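Local atomic coordinates of enolase (alpha proteobacterium BAL199, PDB entry 3UGV), a protein that probably catalyses a magnesium-dependent reaction on a carboxylate substrate, as in the mandelate racemase and muconate lactonizing branch of the enolase superfamily. Residues 197-206 and 236-244; 221-232 and 247-258. All coordinates share one frame; numbering follows the deposited sequence.

Contact 1: 197-206 and 236-244; sequences MGRDDPAVDI and MHRTRQIDD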
loop_
_atom_site.group_PDB
_atom_site.type_symbol
_atom_site.label_atom_id
_atom_site.label_comp_id
_atom_site.label_asym_id
_atom_site.label_seq_id
_atom_site.Cartn_x
_atom_site.Cartn_y
_atom_site.Cartn_z
ATOM N N MET F 197 8.108 -29.240 18.879
ATOM C CA MET F 197 7.936 -28.430 20.080
ATOM C C MET F 197 6.450 -28.215 20.377
ATOM O O MET F 197 5.581 -28.484 19.540
ATOM C CB MET F 197 8.637 -27.078 19.932
ATOM C CG MET F 197 10.182 -27.152 19.974
ATOM S SD MET F 197 10.918 -25.538 20.380
ATOM C CE MET F 197 12.661 -25.935 20.448
ATOM N N GLY F 198 6.165 -27.731 21.575
ATOM C CA GLY F 198 4.797 -27.500 21.989
ATOM C C GLY F 198 4.447 -28.163 23.311
ATOM O O GLY F 198 3.290 -28.495 23.551
ATOM N N ARG F 199 5.442 -28.367 24.171
ATOM C CA ARG F 199 5.168 -28.888 25.501
ATOM C C ARG F 199 4.330 -27.889 26.296
ATOM O O ARG F 199 4.215 -26.731 25.913
ATOM C CB ARG F 199 6.476 -29.202 26.217
ATOM C CG ARG F 199 7.117 -30.470 25.688
ATOM C CD ARG F 199 8.593 -30.530 26.008
ATOM N NE ARG F 199 9.234 -31.674 25.360
ATOM C CZ ARG F 199 9.738 -31.662 24.128
ATOM N NH1 ARG F 199 9.679 -30.563 23.386
ATOM N NH2 ARG F 199 10.301 -32.755 23.632
ATOM N N ASP F 200 3.730 -28.342 27.390
ATOM C CA ASP F 200 2.990 -27.443 28.273
ATOM C C ASP F 200 3.879 -26.347 28.827
ATOM O O ASP F 200 3.475 -25.190 28.905
ATOM C CB ASP F 200 2.353 -28.218 29.426
ATOM C CG ASP F 200 1.182 -29.066 28.974
ATOM O OD1 ASP F 200 0.302 -28.525 28.268
ATOM O OD2 ASP F 200 1.145 -30.270 29.313
ATOM N N ASP F 201 5.083 -26.720 29.236
ATOM C CA ASP F 201 6.072 -25.764 29.726
ATOM C C ASP F 201 7.091 -25.475 28.619
ATOM O O ASP F 201 7.915 -26.329 28.289
ATOM C CB ASP F 201 6.789 -26.331 30.955
ATOM C CG ASP F 201 7.741 -25.325 31.611
ATOM O OD1 ASP F 201 7.876 -24.177 31.124
ATOM O OD2 ASP F 201 8.361 -25.696 32.633
ATOM N N PRO F 202 7.033 -24.269 28.044
ATOM C CA PRO F 202 7.957 -23.782 27.007
ATOM C C PRO F 202 9.426 -23.963 27.400
ATOM O O PRO F 202 10.278 -24.203 26.544
ATOM C CB PRO F 202 7.664 -22.289 26.958
ATOM C CG PRO F 202 6.323 -22.139 27.538
ATOM C CD PRO F 202 6.144 -23.208 28.537
ATOM N N ALA F 203 9.719 -23.839 28.690
ATOM C CA ALA F 203 11.088 -23.953 29.158
ATOM C C ALA F 203 11.607 -25.335 28.817
ATOM O O ALA F 203 12.790 -25.507 28.578
ATOM C CB ALA F 203 11.175 -23.711 30.671
ATOM N N VAL F 204 10.716 -26.322 28.797
ATOM C CA VAL F 204 11.140 -27.687 28.534
ATOM C C VAL F 204 11.407 -27.908 27.040
ATOM O O VAL F 204 12.248 -28.723 26.668
ATOM C CB VAL F 204 10.146 -28.714 29.111
ATOM C CG1 VAL F 204 10.669 -30.118 28.926
ATOM C CG2 VAL F 204 9.920 -28.446 30.593
ATOM N N ASP F 205 10.704 -27.177 26.182
ATOM C CA ASP F 205 10.993 -27.216 24.743
ATOM C C ASP F 205 12.433 -26.776 24.502
ATOM O O ASP F 205 13.181 -27.401 23.757
ATOM C CB ASP F 205 10.066 -26.266 23.971
ATOM C CG ASP F 205 8.721 -26.877 23.648
ATOM O OD1 ASP F 205 8.618 -28.115 23.558
ATOM O OD2 ASP F 205 7.760 -26.102 23.464
ATOM N N ILE F 206 12.804 -25.677 25.138
ATOM C CA ILE F 206 14.118 -25.086 24.959
ATOM C C ILE F 206 15.171 -26.021 25.545
ATOM O O ILE F 206 16.237 -26.232 24.976
ATOM C CB ILE F 206 14.165 -23.707 25.653
ATOM C CG1 ILE F 206 13.359 -22.692 24.833
ATOM C CG2 ILE F 206 15.605 -23.247 25.875
ATOM C CD1 ILE F 206 13.147 -21.386 25.532
ATOM N N MET F 236 3.298 -15.698 19.793
ATOM C CA MET F 236 4.139 -14.514 19.869
ATOM C C MET F 236 5.145 -14.731 20.992
ATOM O O MET F 236 6.338 -14.541 20.805
ATOM C CB MET F 236 3.298 -13.251 20.094
ATOM C CG MET F 236 2.436 -12.870 18.891
ATOM S SD MET F 236 1.491 -11.363 19.177
ATOM C CE MET F 236 2.861 -10.219 19.476
ATOM N N HIS F 237 4.650 -15.170 22.146
ATOM C CA HIS F 237 5.495 -15.435 23.291
ATOM C C HIS F 237 6.515 -16.542 23.030
ATOM O O HIS F 237 7.705 -16.393 23.332
ATOM C CB HIS F 237 4.641 -15.792 24.513
ATOM C CG HIS F 237 3.843 -14.642 25.039
ATOM N ND1 HIS F 237 4.426 -13.468 25.466
ATOM C CD2 HIS F 237 2.509 -14.481 25.205
ATOM C CE1 HIS F 237 3.488 -12.634 25.872
ATOM N NE2 HIS F 237 2.316 -13.223 25.722
ATOM N N ARG F 238 6.060 -17.653 22.467
ATOM C CA ARG F 238 6.939 -18.810 22.379
ATOM C C ARG F 238 7.947 -18.728 21.247
ATOM O O ARG F 238 9.104 -19.129 21.428
ATOM C CB ARG F 238 6.152 -20.103 22.303
ATOM C CG ARG F 238 5.382 -20.446 23.572
ATOM C CD ARG F 238 4.537 -21.653 23.233
ATOM N NE ARG F 238 3.884 -22.253 24.381
ATOM C CZ ARG F 238 4.100 -23.497 24.787
ATOM N NH1 ARG F 238 4.975 -24.273 24.148
ATOM N NH2 ARG F 238 3.454 -23.953 25.848
ATOM N N THR F 239 7.536 -18.208 20.089
ATOM C CA THR F 239 8.501 -18.074 19.003
ATOM C C THR F 239 9.549 -17.019 19.369
ATOM O O THR F 239 10.706 -17.152 19.028
ATOM C CB THR F 239 7.873 -17.745 17.634
ATOM O OG1 THR F 239 7.232 -16.472 17.699
ATOM C CG2 THR F 239 6.879 -18.847 17.184
ATOM N N ARG F 240 9.138 -15.970 20.063
ATOM C CA ARG F 240 10.102 -14.970 20.469
ATOM C C ARG F 240 11.177 -15.607 21.378
ATOM O O ARG F 240 12.366 -15.293 21.276
ATOM C CB ARG F 240 9.396 -13.815 21.164
ATOM C CG ARG F 240 10.351 -12.772 21.715
ATOM C CD ARG F 240 9.600 -11.750 22.551
ATOM N NE ARG F 240 10.479 -10.697 23.034
ATOM C CZ ARG F 240 10.074 -9.651 23.743
ATOM N NH1 ARG F 240 8.791 -9.490 24.054
ATOM N NH2 ARG F 240 10.958 -8.754 24.128
ATOM N N GLN F 241 10.756 -16.527 22.239
ATOM C CA GLN F 241 11.666 -17.133 23.202
ATOM C C GLN F 241 12.739 -17.935 22.508
ATOM O O GLN F 241 13.831 -18.076 23.040
ATOM C CB GLN F 241 10.934 -18.077 24.145
ATOM C CG GLN F 241 10.142 -17.445 25.241
ATOM C CD GLN F 241 9.533 -18.509 26.128
ATOM O OE1 GLN F 241 10.192 -19.496 26.461
ATOM N NE2 GLN F 241 8.261 -18.337 26.485
ATOM N N ILE F 242 12.425 -18.479 21.335
ATOM C CA ILE F 242 13.387 -19.321 20.627
ATOM C C ILE F 242 14.057 -18.662 19.436
ATOM O O ILE F 242 14.869 -19.304 18.740
ATOM C CB ILE F 242 12.768 -20.641 20.136
ATOM C CG1 ILE F 242 11.535 -20.373 19.275
ATOM C CG2 ILE F 242 12.425 -21.553 21.303
ATOM C CD1 ILE F 242 10.902 -21.654 18.753
ATOM N N ASP F 243 13.736 -17.391 19.200
ATOM C CA ASP F 243 14.227 -16.717 17.998
ATOM C C ASP F 243 15.745 -16.544 18.004
ATOM O O ASP F 243 16.347 -16.341 16.960
ATOM C CB ASP F 243 13.542 -15.369 17.804
ATOM C CG ASP F 243 13.637 -14.875 16.370
ATOM O OD1 ASP F 243 13.671 -15.720 15.462
ATOM O OD2 ASP F 243 13.669 -13.652 16.146
ATOM N N ASP F 244 16.370 -16.646 19.173
ATOM C CA ASP F 244 17.831 -16.520 19.236
ATOM C C ASP F 244 18.587 -17.825 19.486
ATOM O O ASP F 244 19.798 -17.806 19.694
ATOM C CB ASP F 244 18.235 -15.470 20.269
ATOM C CG ASP F 244 17.742 -14.086 19.904
ATOM O OD1 ASP F 244 17.510 -13.844 18.700
ATOM O OD2 ASP F 244 17.580 -13.242 20.814
HETATM O O HOH W 1 7.569 -23.302 22.988
#

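Contact 2: 221-232 and 247-258; sequences ALMVDFNQGLDM and LEWIEEPVVYDN. With MG (magnesium ion), chain B.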
loop_
_atom_site.group_PDB
_atom_site.type_symbol
_atom_site.label_atom_id
_atom_site.label_comp_id
_atom_site.label_asym_id
_atom_site.label_seq_id
_atom_site.Cartn_x
_atom_site.Cartn_y
_atom_site.Cartn_z
ATOM N N ALA F 221 21.765 -28.943 11.850
ATOM C CA ALA F 221 20.662 -28.003 11.790
ATOM C C ALA F 221 19.464 -28.607 12.502
ATOM O O ALA F 221 19.218 -29.808 12.371
ATOM C CB ALA F 221 20.315 -27.695 10.331
ATOM N N LEU F 222 18.736 -27.784 13.262
ATOM C CA LEU F 222 17.450 -28.188 13.847
ATOM C C LEU F 222 16.283 -27.410 13.245
ATOM O O LEU F 222 16.267 -26.173 13.240
ATOM C CB LEU F 222 17.436 -28.006 15.362
ATOM C CG LEU F 222 18.484 -28.787 16.139
ATOM C CD1 LEU F 222 18.333 -28.487 17.618
ATOM C CD2 LEU F 222 18.327 -30.269 15.874
ATOM N N MET F 223 15.319 -28.144 12.710
ATOM C CA MET F 223 14.099 -27.552 12.189
ATOM C C MET F 223 13.038 -27.798 13.243
ATOM O O MET F 223 12.840 -28.919 13.686
ATOM C CB MET F 223 13.686 -28.224 10.877
ATOM C CG MET F 223 14.597 -27.967 9.683
ATOM S SD MET F 223 16.239 -28.731 9.826
ATOM C CE MET F 223 16.560 -29.057 8.086
ATOM N N VAL F 224 12.356 -26.757 13.667
ATOM C CA VAL F 224 11.384 -26.921 14.725
ATOM C C VAL F 224 9.969 -26.804 14.172
ATOM O O VAL F 224 9.663 -25.884 13.413
ATOM C CB VAL F 224 11.638 -25.916 15.862
ATOM C CG1 VAL F 224 10.332 -25.485 16.538
ATOM C CG2 VAL F 224 12.626 -26.505 16.867
ATOM N N ASP F 225 9.120 -27.754 14.546
ATOM C CA ASP F 225 7.737 -27.782 14.081
ATOM C C ASP F 225 6.769 -27.780 15.253
ATOM O O ASP F 225 6.856 -28.640 16.138
ATOM C CB ASP F 225 7.490 -29.036 13.244
ATOM C CG ASP F 225 6.218 -28.938 12.399
ATOM O OD1 ASP F 225 5.269 -28.187 12.754
ATOM O OD2 ASP F 225 6.177 -29.615 11.364
ATOM N N PHE F 226 5.841 -26.823 15.255
ATOM C CA PHE F 226 4.851 -26.731 16.324
ATOM C C PHE F 226 3.557 -27.419 15.948
ATOM O O PHE F 226 2.673 -27.559 16.775
ATOM C CB PHE F 226 4.539 -25.280 16.646
ATOM C CG PHE F 226 5.569 -24.604 17.489
ATOM C CD1 PHE F 226 5.537 -24.723 18.865
ATOM C CD2 PHE F 226 6.550 -23.815 16.909
ATOM C CE1 PHE F 226 6.478 -24.080 19.659
ATOM C CE2 PHE F 226 7.502 -23.172 17.696
ATOM C CZ PHE F 226 7.466 -23.312 19.069
ATOM N N ASN F 227 3.437 -27.816 14.687
ATOM C CA ASN F 227 2.223 -28.457 14.198
ATOM C C ASN F 227 0.937 -27.702 14.502
ATOM O O ASN F 227 -0.033 -28.305 14.936
ATOM C CB ASN F 227 2.121 -29.892 14.725
ATOM C CG ASN F 227 3.130 -30.816 14.069
ATOM O OD1 ASN F 227 3.010 -31.135 12.889
ATOM N ND2 ASN F 227 4.140 -31.235 14.828
ATOM N N GLN F 228 0.936 -26.391 14.268
ATOM C CA GLN F 228 -0.262 -25.574 14.407
ATOM C C GLN F 228 -0.800 -25.568 15.835
ATOM O O GLN F 228 -1.965 -25.258 16.043
ATOM C CB GLN F 228 -1.371 -26.110 13.491
ATOM C CG GLN F 228 -1.016 -26.139 12.033
ATOM C CD GLN F 228 -2.173 -26.645 11.183
ATOM O OE1 GLN F 228 -3.242 -26.035 11.143
ATOM N NE2 GLN F 228 -1.967 -27.777 10.510
ATOM N N GLY F 229 0.025 -25.918 16.819
ATOM C CA GLY F 229 -0.480 -26.109 18.173
ATOM C C GLY F 229 -0.728 -24.865 19.011
ATOM O O GLY F 229 -1.235 -24.956 20.133
ATOM N N LEU F 230 -0.369 -23.696 18.487
ATOM C CA LEU F 230 -0.430 -22.482 19.294
ATOM C C LEU F 230 -1.472 -21.532 18.758
ATOM O O LEU F 230 -1.768 -21.540 17.568
ATOM C CB LEU F 230 0.925 -21.778 19.311
ATOM C CG LEU F 230 2.141 -22.645 19.610
ATOM C CD1 LEU F 230 3.374 -21.772 19.646
ATOM C CD2 LEU F 230 1.960 -23.372 20.937
ATOM N N ASP F 231 -2.025 -20.708 19.641
ATOM C CA ASP F 231 -2.851 -19.590 19.202
ATOM C C ASP F 231 -1.904 -18.407 19.055
ATOM O O ASP F 231 -0.727 -18.532 19.383
ATOM C CB ASP F 231 -4.026 -19.324 20.165
ATOM C CG ASP F 231 -3.591 -18.724 21.528
ATOM O OD1 ASP F 231 -2.540 -18.040 21.625
ATOM O OD2 ASP F 231 -4.338 -18.922 22.514
ATOM N N MET F 232 -2.388 -17.275 18.554
ATOM C CA MET F 232 -1.490 -16.175 18.246
ATOM C C MET F 232 -0.747 -15.632 19.462
ATOM O O MET F 232 0.441 -15.314 19.372
ATOM C CB MET F 232 -2.216 -15.060 17.489
ATOM C CG MET F 232 -2.124 -15.221 15.985
ATOM S SD MET F 232 -0.413 -15.305 15.389
ATOM C CE MET F 232 0.108 -13.601 15.638
ATOM N N LEU F 247 17.981 -21.752 15.429
ATOM C CA LEU F 247 17.254 -22.799 14.697
ATOM C C LEU F 247 17.330 -22.579 13.192
ATOM O O LEU F 247 17.484 -21.442 12.731
ATOM C CB LEU F 247 15.782 -22.814 15.110
ATOM C CG LEU F 247 15.531 -22.984 16.603
ATOM C CD1 LEU F 247 14.073 -22.734 16.911
ATOM C CD2 LEU F 247 15.985 -24.386 17.053
ATOM N N GLU F 248 17.226 -23.665 12.430
ATOM C CA GLU F 248 17.237 -23.582 10.972
ATOM C C GLU F 248 15.929 -22.941 10.488
ATOM O O GLU F 248 15.929 -22.087 9.611
ATOM C CB GLU F 248 17.386 -24.966 10.359
ATOM C CG GLU F 248 17.214 -25.003 8.836
ATOM C CD GLU F 248 18.470 -24.618 8.071
ATOM O OE1 GLU F 248 19.530 -24.413 8.710
ATOM O OE2 GLU F 248 18.400 -24.540 6.820
ATOM N N TRP F 249 14.813 -23.345 11.080
ATOM C CA TRP F 249 13.558 -22.640 10.860
ATOM C C TRP F 249 12.537 -22.994 11.911
ATOM O O TRP F 249 12.715 -23.964 12.645
ATOM C CB TRP F 249 12.987 -22.926 9.469
ATOM C CG TRP F 249 12.426 -24.319 9.238
ATOM C CD1 TRP F 249 11.400 -24.932 9.916
ATOM C CD2 TRP F 249 12.810 -25.230 8.197
ATOM N NE1 TRP F 249 11.154 -26.180 9.382
ATOM C CE2 TRP F 249 11.995 -26.376 8.317
ATOM C CE3 TRP F 249 13.764 -25.187 7.176
ATOM C CZ2 TRP F 249 12.120 -27.468 7.464
ATOM C CZ3 TRP F 249 13.885 -26.275 6.334
ATOM C CH2 TRP F 249 13.071 -27.399 6.485
ATOM N N ILE F 250 11.471 -22.198 11.968
ATOM C CA ILE F 250 10.317 -22.467 12.819
ATOM C C ILE F 250 9.083 -22.726 11.941
ATOM O O ILE F 250 8.733 -21.912 11.070
ATOM C CB ILE F 250 10.044 -21.281 13.747
ATOM C CG1 ILE F 250 11.239 -21.053 14.676
ATOM C CG2 ILE F 250 8.768 -21.489 14.550
ATOM C CD1 ILE F 250 11.195 -19.692 15.339
ATOM N N GLU F 251 8.417 -23.849 12.184
ATOM C CA GLU F 251 7.387 -24.329 11.270
ATOM C C GLU F 251 6.000 -24.287 11.891
ATOM O O GLU F 251 5.818 -24.747 13.019
ATOM C CB GLU F 251 7.729 -25.754 10.835
ATOM C CG GLU F 251 6.911 -26.310 9.701
ATOM C CD GLU F 251 7.375 -27.711 9.309
ATOM O OE1 GLU F 251 8.611 -27.953 9.239
ATOM O OE2 GLU F 251 6.502 -28.574 9.086
ATOM N N GLU F 252 5.055 -23.707 11.141
ATOM C CA GLU F 252 3.609 -23.669 11.454
ATOM C C GLU F 252 3.242 -23.509 12.925
ATOM O O GLU F 252 2.686 -24.430 13.545
ATOM C CB GLU F 252 2.891 -24.898 10.879
ATOM C CG GLU F 252 2.762 -24.882 9.364
ATOM C CD GLU F 252 1.868 -25.992 8.821
ATOM O OE1 GLU F 252 1.897 -27.120 9.373
ATOM O OE2 GLU F 252 1.140 -25.730 7.830
ATOM N N PRO F 253 3.552 -22.346 13.502
ATOM C CA PRO F 253 3.201 -22.217 14.921
ATOM C C PRO F 253 1.690 -22.147 15.160
ATOM O O PRO F 253 1.248 -22.558 16.220
ATOM C CB PRO F 253 3.878 -20.900 15.338
ATOM C CG PRO F 253 4.265 -20.218 14.058
ATOM C CD PRO F 253 4.446 -21.278 13.033
ATOM N N VAL F 254 0.924 -21.629 14.198
ATOM C CA VAL F 254 -0.514 -21.427 14.377
ATOM C C VAL F 254 -1.288 -22.090 13.256
ATOM O O VAL F 254 -0.693 -22.652 12.344
ATOM C CB VAL F 254 -0.903 -19.923 14.445
ATOM C CG1 VAL F 254 -0.140 -19.225 15.553
ATOM C CG2 VAL F 254 -0.667 -19.231 13.104
ATOM N N VAL F 255 -2.614 -22.043 13.338
ATOM C CA VAL F 255 -3.462 -22.735 12.368
ATOM C C VAL F 255 -3.217 -22.231 10.937
ATOM O O VAL F 255 -3.107 -21.035 10.687
ATOM C CB VAL F 255 -4.957 -22.636 12.735
ATOM C CG1 VAL F 255 -5.425 -21.201 12.640
ATOM C CG2 VAL F 255 -5.769 -23.519 11.815
ATOM N N TYR F 256 -3.151 -23.166 9.997
ATOM C CA TYR F 256 -2.498 -22.928 8.717
ATOM C C TYR F 256 -3.082 -21.853 7.825
ATOM O O TYR F 256 -2.366 -21.335 6.971
ATOM C CB TYR F 256 -2.342 -24.236 7.925
ATOM C CG TYR F 256 -3.617 -24.821 7.292
ATOM C CD1 TYR F 256 -4.189 -24.255 6.142
ATOM C CD2 TYR F 256 -4.201 -25.980 7.808
ATOM C CE1 TYR F 256 -5.327 -24.820 5.539
ATOM C CE2 TYR F 256 -5.339 -26.553 7.214
ATOM C CZ TYR F 256 -5.895 -25.972 6.089
ATOM O OH TYR F 256 -7.015 -26.550 5.525
ATOM N N ASP F 257 -4.365 -21.522 7.988
ATOM C CA ASP F 257 -4.963 -20.491 7.128
ATOM C C ASP F 257 -4.996 -19.092 7.754
ATOM O O ASP F 257 -5.613 -18.178 7.208
ATOM C CB ASP F 257 -6.362 -20.904 6.623
ATOM C CG ASP F 257 -7.366 -21.093 7.753
ATOM O OD1 ASP F 257 -6.970 -21.002 8.929
ATOM O OD2 ASP F 257 -8.553 -21.342 7.460
ATOM N N ASN F 258 -4.328 -18.927 8.894
ATOM C CA ASN F 258 -4.228 -17.615 9.526
ATOM C C ASN F 258 -3.068 -16.814 8.952
ATOM O O ASN F 258 -2.015 -16.726 9.574
ATOM C CB ASN F 258 -4.077 -17.737 11.055
ATOM C CG ASN F 258 -4.060 -16.393 11.735
ATOM O OD1 ASN F 258 -4.335 -15.389 11.092
ATOM N ND2 ASN F 258 -3.747 -16.359 13.040
HETATM MG MG MG B . 5.303 -29.982 9.631
HETATM O O HOH W 2 3.858 -31.272 10.403
HETATM O O HOH W 3 -3.834 -21.068 15.828
HETATM O O HOH W 4 6.113 -31.800 8.957
HETATM O O HOH W 5 4.068 -28.448 10.403
#

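Contact 1: 197-206 and 236-244
R238 reaches from its helix to the turn before helix 202-206 and lays its guanidinium against the backbone there. The group comes end-on: NH1 and NH2 both give hydrogen bonds to the carbonyl O of R199, which lies in the guanidinium plane, and the shorter runs 2.9 Å from R238 NH2 to R199 O. One face of the same group is covered by the ring of P202, whose CG stands 3.7 Å above its centre. At the edge, D205 OD2 makes a long salt bridge of 3.4 Å to R238 NH1, carboxylate and guanidinium planes 66° apart, and a water donates to D205 OD2 and accepts only a weak bond from R238 NH1. An extended chain from CG to NE gives R238 this span.

D205 turns its carboxylate back over the turn. OD1 accepts from G198 N, R199 N and R199 NH1, the last a salt bridge of 2.7 Å from D205 OD1 to R199 NH1. An asparagine in its place would probably leave R199 and R238 without their shared negative charge and hold the turn less firmly.

Further along, the contact becomes apolar. I206 CG1 meets I242 CG2 at 3.8 Å, and I206 CD1 touches Q241 OE1, the two side chains crossing at about a right angle, while M197 SD approaches I242 CD1 from the turn. The two helical segments run 29° from parallel, and their axes come within 10.8 Å at their closest: the starting turn of helix 202-216 lies beside the final turns of helix 232-242, and M197 joins this pair to strand 221-225 through D225.

Contact 2: 221-232 and 247-258
M223 lays its CG over one face of the W249 indole, 3.3 Å from the centroid of the six-membered ring, a CH-pi contact with SD farther out above the same face. Y161 meets W249 edge-to-face. L230 CD1 lies over one face of the F226 ring, off toward its rim, while I250 CG2 comes to its edge. These groups flank neighbouring parallel strands of a beta-alpha-beta unit in the C-terminal barrel of this enolase-superfamily protein.

Between strands 221-225 and 249-251, V224 is bound twice to strand 249-251: its N donates to W249 O and its O accepts from E251 N. The pairing goes on past the strand ends, where F226 N meets E251 O almost straight (178°), Q228 N donates to E252 O and L230 N to P253 O. Q228 then stretches its amide alongside Y256; OE1 lies near the edge of the phenol ring and takes Y256 N from above the amide plane, at 3.1 Å. Y256 itself packs its ring against Y120 of a neighbouring subunit.

D225 and E251 leave the same face of the sheet as W249. Both have CG anti to the backbone N (chi1 -163° and -169°), which carries their carboxylates to one magnesium ion, completed by E277 and three waters. The other oxygens are anchored as well: D225 OD1 accepts from N227 N in an Asx turn, and E251 OE1 takes W249 NE1 on its anti lone pair and a salt bridge from K194. At the metal, D225 OD2 is 2.0 Å and E251 OE2 1.9 Å from the magnesium ion.

In the fold
The two contacts interleave along the chain, in the order 197-206, 221-232, 236-244, 247-258, and their centres lie about 11 Å apart within the C-terminal domain. Contact 2 joins adjacent strands of the parallel sheet and their following loops; contact 1 pairs the helices that alternate with those strands, 202-216 and 232-242, in the outer layer. They meet directly: M197 N is 3.1 Å from D225 O, a probable hydrogen bond, M197 CE packs on V224 CG2, and R238 CD rests against L230 CD1. The loop before helix 202-216 packs on the strand that supplies a magnesium ligand, and helix 232-242 on the loop after it; D225 sends its carboxylate to the metal from the face of the sheet opposite V224.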